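Local coordinates for putative esterase (Uncultured bacterium, PDB 7C4D), which probably hydrolyses carboxylic esters, as a marine bacterial carboxylesterase of the alpha/beta hydrolase fold, at residues N59-S70 and K189-N198; T153-L161 and R171-R180. All coordinates share one frame; numbering follows the deposited sequence.

Interaction 1 of 2, residues N59-S70 and K189-N198; sequences NHGRSPHADDMS and KINIDSIEKN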
loop_
_atom_site.group_PDB
_atom_site.type_symbol
_atom_site.label_atom_id
_atom_site.label_comp_id
_atom_site.label_asym_id
_atom_site.label_seq_id
_atom_site.Cartn_x
_atom_site.Cartn_y
_atom_site.Cartn_z
ATOM N N ASN A 59 -2.503 11.574 1.414
ATOM C CA ASN A 59 -1.505 12.103 0.493
ATOM C C ASN A 59 -1.507 11.385 -0.861
ATOM O O ASN A 59 -0.624 11.620 -1.689
ATOM C CB ASN A 59 -0.100 12.201 1.102
ATOM C CG ASN A 59 -0.004 13.236 2.208
ATOM O OD1 ASN A 59 -0.684 14.276 2.186
ATOM N ND2 ASN A 59 0.822 12.948 3.201
ATOM N N HIS A 60 -2.530 10.553 -1.100
ATOM C CA HIS A 60 -2.570 9.693 -2.271
ATOM C C HIS A 60 -3.926 9.802 -2.960
ATOM O O HIS A 60 -4.954 9.989 -2.309
ATOM C CB HIS A 60 -2.250 8.225 -1.915
ATOM C CG HIS A 60 -0.828 7.957 -1.581
ATOM N ND1 HIS A 60 -0.310 8.187 -0.315
ATOM C CD2 HIS A 60 0.176 7.459 -2.332
ATOM C CE1 HIS A 60 0.972 7.854 -0.317
ATOM N NE2 HIS A 60 1.302 7.431 -1.557
ATOM N N GLY A 61 -3.879 9.626 -4.285
ATOM C CA GLY A 61 -5.056 9.567 -5.134
ATOM C C GLY A 61 -5.921 10.813 -4.943
ATOM O O GLY A 61 -5.444 11.930 -5.092
ATOM N N ARG A 62 -7.176 10.602 -4.541
ATOM C CA ARG A 62 -8.098 11.699 -4.294
ATOM C C ARG A 62 -8.251 11.974 -2.806
ATOM O O ARG A 62 -9.159 12.700 -2.428
ATOM C CB ARG A 62 -9.488 11.356 -4.842
ATOM C CG ARG A 62 -9.499 10.987 -6.315
ATOM C CD ARG A 62 -10.918 10.981 -6.809
ATOM N NE ARG A 62 -10.951 11.199 -8.239
ATOM C CZ ARG A 62 -10.750 10.262 -9.153
ATOM N NH1 ARG A 62 -10.504 9.019 -8.784
ATOM N NH2 ARG A 62 -10.820 10.570 -10.434
ATOM N N SER A 63 -7.416 11.365 -1.950
ATOM C CA SER A 63 -7.575 11.599 -0.524
ATOM C C SER A 63 -6.930 12.930 -0.079
ATOM O O SER A 63 -6.141 13.524 -0.821
ATOM C CB SER A 63 -7.116 10.396 0.264
ATOM O OG SER A 63 -8.214 9.546 0.588
ATOM N N PRO A 64 -7.288 13.483 1.109
ATOM C CA PRO A 64 -6.750 14.768 1.561
ATOM C C PRO A 64 -5.263 14.678 1.894
ATOM O O PRO A 64 -4.763 13.603 2.229
ATOM C CB PRO A 64 -7.497 15.069 2.874
ATOM C CG PRO A 64 -8.685 14.139 2.909
ATOM C CD PRO A 64 -8.297 12.957 2.043
ATOM N N HIS A 65 -4.578 15.823 1.795
ATOM C CA HIS A 65 -3.163 15.977 2.060
ATOM C C HIS A 65 -2.968 16.362 3.518
ATOM O O HIS A 65 -3.890 16.883 4.142
ATOM C CB HIS A 65 -2.568 16.986 1.084
ATOM C CG HIS A 65 -2.415 16.449 -0.295
ATOM N ND1 HIS A 65 -1.437 16.892 -1.141
ATOM C CD2 HIS A 65 -3.099 15.491 -0.972
ATOM C CE1 HIS A 65 -1.524 16.265 -2.302
ATOM N NE2 HIS A 65 -2.545 15.405 -2.225
ATOM N N ALA A 66 -1.803 15.975 4.065
ATOM C CA ALA A 66 -1.330 16.290 5.408
ATOM C C ALA A 66 0.191 16.125 5.443
ATOM O O ALA A 66 0.767 15.589 4.504
ATOM C CB ALA A 66 -2.038 15.457 6.455
ATOM N N ASP A 67 0.840 16.668 6.488
ATOM C CA ASP A 67 2.296 16.690 6.595
ATOM C C ASP A 67 2.788 15.411 7.258
ATOM O O ASP A 67 3.762 14.830 6.804
ATOM C CB ASP A 67 2.783 17.900 7.395
ATOM C CG ASP A 67 2.456 19.226 6.729
ATOM O OD1 ASP A 67 2.884 19.425 5.569
ATOM O OD2 ASP A 67 1.757 20.036 7.368
ATOM N N ASP A 68 2.109 15.024 8.342
ATOM C CA ASP A 68 2.348 13.766 9.033
ATOM C C ASP A 68 1.746 12.606 8.219
ATOM O O ASP A 68 0.558 12.615 7.868
ATOM C CB ASP A 68 1.700 13.787 10.420
ATOM C CG ASP A 68 1.968 12.521 11.200
ATOM O OD1 ASP A 68 3.043 11.965 11.006
ATOM O OD2 ASP A 68 1.092 12.101 11.977
ATOM N N MET A 69 2.592 11.612 7.946
ATOM C CA MET A 69 2.244 10.348 7.318
ATOM C C MET A 69 2.773 9.175 8.146
ATOM O O MET A 69 3.217 8.180 7.584
ATOM C CB MET A 69 2.981 10.253 5.982
ATOM C CG MET A 69 2.188 10.672 4.829
ATOM S SD MET A 69 3.211 10.399 3.399
ATOM C CE MET A 69 2.734 8.725 2.967
ATOM N N SER A 70 2.767 9.294 9.474
ATOM C CA SER A 70 3.203 8.208 10.329
ATOM C C SER A 70 2.169 7.070 10.244
ATOM O O SER A 70 1.037 7.332 9.861
ATOM C CB SER A 70 3.335 8.739 11.724
ATOM O OG SER A 70 2.067 8.817 12.352
ATOM N N LYS A 189 -0.749 14.891 -7.956
ATOM C CA LYS A 189 -1.884 14.817 -7.050
ATOM C C LYS A 189 -1.435 14.338 -5.674
ATOM O O LYS A 189 -2.173 14.524 -4.713
ATOM C CB LYS A 189 -3.025 13.950 -7.598
ATOM C CG LYS A 189 -2.699 12.488 -7.844
ATOM C CD LYS A 189 -3.521 11.912 -8.970
ATOM C CE LYS A 189 -3.748 10.428 -8.831
ATOM N NZ LYS A 189 -4.557 9.924 -9.956
ATOM N N ILE A 190 -0.259 13.703 -5.607
ATOM C CA ILE A 190 0.335 13.218 -4.357
ATOM C C ILE A 190 1.186 14.288 -3.660
ATOM O O ILE A 190 1.913 15.037 -4.300
ATOM C CB ILE A 190 1.171 11.950 -4.614
ATOM C CG1 ILE A 190 2.136 12.137 -5.786
ATOM C CG2 ILE A 190 0.262 10.750 -4.819
ATOM C CD1 ILE A 190 3.212 11.079 -5.865
ATOM N N ASN A 191 1.160 14.275 -2.324
ATOM C CA ASN A 191 1.943 15.164 -1.477
ATOM C C ASN A 191 3.379 14.662 -1.343
ATOM O O ASN A 191 3.755 14.094 -0.309
ATOM C CB ASN A 191 1.284 15.300 -0.112
ATOM C CG ASN A 191 1.835 16.422 0.736
ATOM O OD1 ASN A 191 2.839 17.029 0.382
ATOM N ND2 ASN A 191 1.180 16.680 1.858
ATOM N N ILE A 192 4.156 14.859 -2.420
ATOM C CA ILE A 192 5.554 14.462 -2.520
ATOM C C ILE A 192 6.369 15.033 -1.353
ATOM O O ILE A 192 7.273 14.382 -0.842
ATOM C CB ILE A 192 6.115 14.877 -3.895
ATOM C CG1 ILE A 192 5.143 14.460 -5.003
ATOM C CG2 ILE A 192 7.538 14.381 -4.123
ATOM C CD1 ILE A 192 5.784 13.938 -6.251
ATOM N N ASP A 193 6.023 16.235 -0.895
ATOM C CA ASP A 193 6.780 16.866 0.168
ATOM C C ASP A 193 6.610 16.099 1.474
ATOM O O ASP A 193 7.600 15.841 2.175
ATOM C CB ASP A 193 6.434 18.349 0.350
ATOM C CG ASP A 193 7.441 19.048 1.254
ATOM O OD1 ASP A 193 8.623 19.150 0.844
ATOM O OD2 ASP A 193 7.057 19.434 2.381
ATOM N N SER A 194 5.354 15.797 1.824
ATOM C CA SER A 194 5.092 15.032 3.033
ATOM C C SER A 194 5.762 13.656 2.943
ATOM O O SER A 194 6.357 13.179 3.913
ATOM C CB SER A 194 3.613 14.944 3.359
ATOM O OG SER A 194 3.358 14.013 4.418
ATOM N N ILE A 195 5.700 13.040 1.758
ATOM C CA ILE A 195 6.305 11.722 1.561
ATOM C C ILE A 195 7.804 11.774 1.898
ATOM O O ILE A 195 8.289 10.973 2.699
ATOM C CB ILE A 195 6.021 11.166 0.144
ATOM C CG1 ILE A 195 4.551 10.781 -0.071
ATOM C CG2 ILE A 195 6.943 10.021 -0.195
ATOM C CD1 ILE A 195 4.210 10.423 -1.513
ATOM N N GLU A 196 8.519 12.730 1.290
ATOM C CA GLU A 196 9.952 12.938 1.494
ATOM C C GLU A 196 10.274 13.140 2.967
ATOM O O GLU A 196 11.175 12.492 3.484
ATOM C CB GLU A 196 10.494 14.113 0.684
ATOM C CG GLU A 196 12.005 14.255 0.789
ATOM C CD GLU A 196 12.662 15.287 -0.118
ATOM O OE1 GLU A 196 12.277 16.476 -0.035
ATOM O OE2 GLU A 196 13.561 14.906 -0.908
ATOM N N LYS A 197 9.510 13.997 3.650
ATOM C CA LYS A 197 9.796 14.300 5.040
ATOM C C LYS A 197 9.175 13.256 5.968
ATOM O O LYS A 197 9.030 13.533 7.166
ATOM C CB LYS A 197 9.289 15.700 5.408
ATOM C CG LYS A 197 9.899 16.842 4.601
ATOM C CD LYS A 197 9.581 18.208 5.154
ATOM C CE LYS A 197 10.276 19.306 4.381
ATOM N NZ LYS A 197 10.691 20.406 5.281
ATOM N N ASN A 198 8.788 12.089 5.416
ATOM C CA ASN A 198 8.294 10.997 6.242
ATOM C C ASN A 198 8.950 9.662 5.878
ATOM O O ASN A 198 8.489 8.615 6.357
ATOM C CB ASN A 198 6.771 10.814 6.156
ATOM C CG ASN A 198 5.983 11.850 6.911
ATOM O OD1 ASN A 198 5.558 11.616 8.047
ATOM N ND2 ASN A 198 5.793 12.996 6.270
#
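N59 and H60 run beside N191 and I190, the facing CA atoms of both pairs 5.0 Å apart, and a single backbone bond, N191 N to N59 O (3.3 Å), joins the irregular loop 59-70 to the residues just ahead of helix 192-196. With CG anti to the carbonyl carbon (chi1 -67°), the N59 amide is set against that of N191, the two planes 83° apart, and N59 OD1 accepts from N191 ND2 (3.1 Å) above its own carbonyl plane. The same OD1 takes A66 N, while N59 ND2 donates to A66 O, which holds the amide against turning. With an alanine here, A66 N and N191 ND2 would probably lose their shared acceptor and A66 O the donor N59 ND2. N191 OD1 caps helix 192-196 by accepting from S194 N. The H65 ring and the N191 amide are nearly parallel, their planes 10° apart, and H65 NE2 gives a bent bond to K189 O (2.7 Å), which sits in the ring plane. Farther along, D67 O is gripped twice: N198 ND2 (2.8 Å) arrives nearly along the C=O axis, S194 OG (2.6 Å) from above the carbonyl plane. N198 OD1 accepts from M69 N (3.0 Å), and M69 SD packs on I195 CG1 (3.7 Å). H60, whose NE2 is hydrogen-bonded to Y33 N, lies against I190 CG2 and I195 CD1. The contact fastens the loop between strand 51-55 and helix 71-84 to the insertion after strand 113-119, where this fold commonly carries its cap; M97 of helix 97-108 touches H60 and M69.

Interaction 2 of 2, residues T153-L161 and R171-R180; sequences TRKEIETQL and RMFLLKNIER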
loop_
_atom_site.group_PDB
_atom_site.type_symbol
_atom_site.label_atom_id
_atom_site.label_comp_id
_atom_site.label_asym_id
_atom_site.label_seq_id
_atom_site.Cartn_x
_atom_site.Cartn_y
_atom_site.Cartn_z
ATOM N N THR A 153 3.316 18.256 -22.053
ATOM C CA THR A 153 2.380 17.142 -22.167
ATOM C C THR A 153 2.914 15.893 -21.463
ATOM O O THR A 153 4.110 15.780 -21.201
ATOM C CB THR A 153 1.974 16.882 -23.624
ATOM O OG1 THR A 153 3.022 17.357 -24.469
ATOM C CG2 THR A 153 0.666 17.546 -23.999
ATOM N N ARG A 154 2.005 14.951 -21.168
ATOM C CA ARG A 154 2.326 13.801 -20.330
ATOM C C ARG A 154 3.303 12.849 -21.027
ATOM O O ARG A 154 3.876 11.970 -20.383
ATOM C CB ARG A 154 1.088 13.180 -19.657
ATOM C CG ARG A 154 -0.262 13.494 -20.294
ATOM C CD ARG A 154 -0.616 12.705 -21.541
ATOM N NE ARG A 154 -1.961 12.971 -22.045
ATOM C CZ ARG A 154 -2.273 13.824 -23.020
ATOM N NH1 ARG A 154 -1.332 14.531 -23.626
ATOM N NH2 ARG A 154 -3.535 13.964 -23.386
ATOM N N LYS A 155 3.526 13.059 -22.333
ATOM C CA LYS A 155 4.542 12.313 -23.061
ATOM C C LYS A 155 5.931 12.851 -22.707
ATOM O O LYS A 155 6.908 12.104 -22.732
ATOM C CB LYS A 155 4.262 12.317 -24.570
ATOM C CG LYS A 155 4.614 11.037 -25.330
ATOM C CD LYS A 155 4.354 9.736 -24.570
ATOM C CE LYS A 155 3.529 8.700 -25.314
ATOM N NZ LYS A 155 4.018 8.450 -26.691
ATOM N N GLU A 156 5.999 14.144 -22.356
ATOM C CA GLU A 156 7.258 14.795 -22.021
ATOM C C GLU A 156 7.720 14.330 -20.641
ATOM O O GLU A 156 8.878 13.944 -20.479
ATOM C CB GLU A 156 7.154 16.323 -22.097
ATOM C CG GLU A 156 6.429 16.852 -23.329
ATOM C CD GLU A 156 6.834 16.261 -24.670
ATOM O OE1 GLU A 156 7.992 16.467 -25.083
ATOM O OE2 GLU A 156 5.989 15.587 -25.298
ATOM N N ILE A 157 6.796 14.360 -19.667
ATOM C CA ILE A 157 7.048 13.912 -18.303
ATOM C C ILE A 157 7.599 12.487 -18.352
ATOM O O ILE A 157 8.480 12.132 -17.571
ATOM C CB ILE A 157 5.780 13.988 -17.423
ATOM C CG1 ILE A 157 4.821 15.112 -17.837
ATOM C CG2 ILE A 157 6.149 14.039 -15.945
ATOM C CD1 ILE A 157 4.922 16.389 -17.016
ATOM N N GLU A 158 7.074 11.693 -19.295
ATOM C CA GLU A 158 7.446 10.296 -19.456
ATOM C C GLU A 158 8.915 10.197 -19.866
ATOM O O GLU A 158 9.667 9.428 -19.270
ATOM C CB GLU A 158 6.515 9.606 -20.457
ATOM C CG GLU A 158 6.661 8.091 -20.468
ATOM C CD GLU A 158 6.737 7.447 -21.843
ATOM O OE1 GLU A 158 6.899 8.188 -22.840
ATOM O OE2 GLU A 158 6.641 6.202 -21.914
ATOM N N THR A 159 9.313 11.001 -20.863
ATOM C CA THR A 159 10.666 10.986 -21.407
ATOM C C THR A 159 11.655 11.603 -20.415
ATOM O O THR A 159 12.840 11.274 -20.441
ATOM C CB THR A 159 10.727 11.612 -22.809
ATOM O OG1 THR A 159 10.104 12.895 -22.755
ATOM C CG2 THR A 159 10.059 10.766 -23.871
ATOM N N GLN A 160 11.159 12.495 -19.545
ATOM C CA GLN A 160 11.947 13.066 -18.460
ATOM C C GLN A 160 12.303 11.989 -17.433
ATOM O O GLN A 160 13.442 11.931 -16.970
ATOM C CB GLN A 160 11.191 14.214 -17.787
ATOM C CG GLN A 160 11.282 15.531 -18.537
ATOM C CD GLN A 160 10.290 16.534 -18.002
ATOM O OE1 GLN A 160 10.454 17.084 -16.915
ATOM N NE2 GLN A 160 9.239 16.776 -18.770
ATOM N N LEU A 161 11.314 11.149 -17.086
ATOM C CA LEU A 161 11.467 10.063 -16.124
ATOM C C LEU A 161 12.212 8.892 -16.765
ATOM O O LEU A 161 12.667 7.988 -16.064
ATOM C CB LEU A 161 10.083 9.626 -15.618
ATOM C CG LEU A 161 9.790 9.825 -14.127
ATOM C CD1 LEU A 161 10.021 11.267 -13.690
ATOM C CD2 LEU A 161 8.363 9.422 -13.806
ATOM N N ARG A 171 7.707 3.533 -14.116
ATOM C CA ARG A 171 7.552 4.844 -14.726
ATOM C C ARG A 171 6.073 5.211 -14.816
ATOM O O ARG A 171 5.698 6.281 -14.354
ATOM C CB ARG A 171 8.229 4.912 -16.100
ATOM C CG ARG A 171 9.744 5.083 -16.084
ATOM C CD ARG A 171 10.429 4.636 -17.373
ATOM N NE ARG A 171 10.485 5.581 -18.487
ATOM C CZ ARG A 171 9.586 5.679 -19.467
ATOM N NH1 ARG A 171 9.751 6.573 -20.428
ATOM N NH2 ARG A 171 8.523 4.896 -19.488
ATOM N N MET A 172 5.242 4.341 -15.420
ATOM C CA MET A 172 3.821 4.645 -15.604
ATOM C C MET A 172 3.044 4.546 -14.292
ATOM O O MET A 172 2.056 5.267 -14.116
ATOM C CB MET A 172 3.132 3.758 -16.645
ATOM C CG MET A 172 3.096 4.376 -18.030
ATOM S SD MET A 172 4.561 3.904 -18.987
ATOM C CE MET A 172 4.237 2.163 -19.278
ATOM N N PHE A 173 3.500 3.652 -13.398
ATOM C CA PHE A 173 3.017 3.539 -12.028
ATOM C C PHE A 173 3.068 4.923 -11.370
ATOM O O PHE A 173 2.046 5.442 -10.876
ATOM C CB PHE A 173 3.769 2.411 -11.296
ATOM C CG PHE A 173 3.419 2.292 -9.836
ATOM C CD1 PHE A 173 2.291 1.586 -9.425
ATOM C CD2 PHE A 173 4.180 2.940 -8.878
ATOM C CE1 PHE A 173 1.921 1.536 -8.088
ATOM C CE2 PHE A 173 3.818 2.892 -7.538
ATOM C CZ PHE A 173 2.689 2.196 -7.148
ATOM N N LEU A 174 4.253 5.552 -11.468
ATOM C CA LEU A 174 4.476 6.868 -10.886
ATOM C C LEU A 174 3.681 7.939 -11.626
ATOM O O LEU A 174 3.152 8.864 -11.007
ATOM C CB LEU A 174 5.979 7.163 -10.903
ATOM C CG LEU A 174 6.826 6.257 -10.010
ATOM C CD1 LEU A 174 8.317 6.483 -10.245
ATOM C CD2 LEU A 174 6.479 6.493 -8.553
ATOM N N LEU A 175 3.576 7.775 -12.949
ATOM C CA LEU A 175 2.960 8.759 -13.823
ATOM C C LEU A 175 1.441 8.689 -13.722
ATOM O O LEU A 175 0.741 9.522 -14.307
ATOM C CB LEU A 175 3.374 8.473 -15.274
ATOM C CG LEU A 175 4.694 9.062 -15.769
ATOM C CD1 LEU A 175 4.979 8.565 -17.172
ATOM C CD2 LEU A 175 4.678 10.586 -15.735
ATOM N N LYS A 176 0.913 7.671 -13.031
ATOM C CA LYS A 176 -0.517 7.723 -12.799
ATOM C C LYS A 176 -0.808 8.813 -11.779
ATOM O O LYS A 176 -1.980 9.098 -11.559
ATOM C CB LYS A 176 -1.065 6.389 -12.289
ATOM C CG LYS A 176 -1.290 5.338 -13.349
ATOM C CD LYS A 176 -1.396 3.992 -12.690
ATOM C CE LYS A 176 -0.827 2.885 -13.543
ATOM N NZ LYS A 176 -0.755 1.617 -12.777
ATOM N N ASN A 177 0.242 9.404 -11.168
ATOM C CA ASN A 177 0.069 10.381 -10.093
ATOM C C ASN A 177 0.075 11.810 -10.611
ATOM O O ASN A 177 -0.162 12.760 -9.847
ATOM C CB ASN A 177 1.123 10.249 -9.007
ATOM C CG ASN A 177 0.827 9.043 -8.154
ATOM O OD1 ASN A 177 -0.083 9.077 -7.330
ATOM N ND2 ASN A 177 1.540 7.963 -8.403
ATOM N N ILE A 178 0.356 11.945 -11.906
ATOM C CA ILE A 178 0.282 13.268 -12.501
ATOM C C ILE A 178 -1.095 13.467 -13.152
ATOM O O ILE A 178 -1.549 12.625 -13.904
ATOM C CB ILE A 178 1.522 13.523 -13.385
ATOM C CG1 ILE A 178 1.850 15.013 -13.493
ATOM C CG2 ILE A 178 1.458 12.812 -14.733
ATOM C CD1 ILE A 178 3.323 15.300 -13.443
ATOM N N GLU A 179 -1.790 14.553 -12.793
ATOM C CA GLU A 179 -3.140 14.845 -13.252
ATOM C C GLU A 179 -3.176 16.226 -13.915
ATOM O O GLU A 179 -2.189 16.956 -13.843
ATOM C CB GLU A 179 -4.101 14.799 -12.063
ATOM C CG GLU A 179 -3.735 15.756 -10.941
ATOM C CD GLU A 179 -4.919 16.218 -10.103
ATOM O OE1 GLU A 179 -6.030 15.698 -10.316
ATOM O OE2 GLU A 179 -4.734 17.095 -9.237
ATOM N N ARG A 180 -4.309 16.572 -14.559
ATOM C CA ARG A 180 -4.540 17.888 -15.153
ATOM C C ARG A 180 -5.185 18.802 -14.109
ATOM O O ARG A 180 -6.013 18.344 -13.324
ATOM C CB ARG A 180 -5.445 17.775 -16.387
ATOM C CG ARG A 180 -4.939 18.499 -17.630
ATOM C CD ARG A 180 -4.179 17.611 -18.607
ATOM N NE ARG A 180 -5.014 16.992 -19.638
ATOM C CZ ARG A 180 -4.720 15.882 -20.324
ATOM N NH1 ARG A 180 -3.595 15.224 -20.091
ATOM N NH2 ARG A 180 -5.564 15.419 -21.230
#
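E158 reaches from helix 154-164 across to R171 and L175 of helix 168-175. Its CB rests on L175 CD1 (3.8 Å), and CG, anti to the backbone N (chi1 -168°), meets the same methyl at 3.7 Å while also passing R171 NH1. The chain then bends at chi2, bringing CD over against R171 NH1 and OE2 to R171 NH2 (3.3 Å), a salt bridge whose hydrogen bond is weak. OE2 lies at the edge of the guanidinium, in its plane, although carboxylate and guanidinium planes are 59° apart. Next to this charged pair the contact is aliphatic: I157 CG2 touches L175 CD2 (3.8 Å), I157 and I178 meet tip to tip, I157 CG2 4.0 Å from I178 CD1, and L161 CD2 slides past L175 CG (4.2 Å). At the exposed far end R180 NH1 sits over one face of the R154 guanidinium, the two planes steeply inclined. R154 NH2 lies 3.3 Å from R180 NH2, two like charges close together. The two helices form a helical hairpin, the short segments crossing steeply with N-to-C directions 133° apart. Beyond them strand 178-180 pairs with strand 186-188, whose Y186 touches R154 and whose W188 touches I178.

The centres of interactions 1 and 2 lie 18 Å apart, yet the two meet where the antiparallel pair 178-180/186-188 begins: K189 N probably bonds to N177 O (2.9 Å) and K189 NZ to K176 O (3.1 Å), while I190 packs on N177. Segment 171-180 therefore leads, through that beta-hairpin, directly into segment 189-198, so the helix pair of interaction 2 is tied by way of interaction 1 to the loop 59-70 of the main fold. Interaction 1 borders the presumed active site, since H60 touches M97, adjacent in sequence to S96, the likely nucleophile. On segment 171-180, F173, outside the contact itself, meets W254 edge-to-face, adjacent in sequence to H253 of the probable S96-H253-D120 triad.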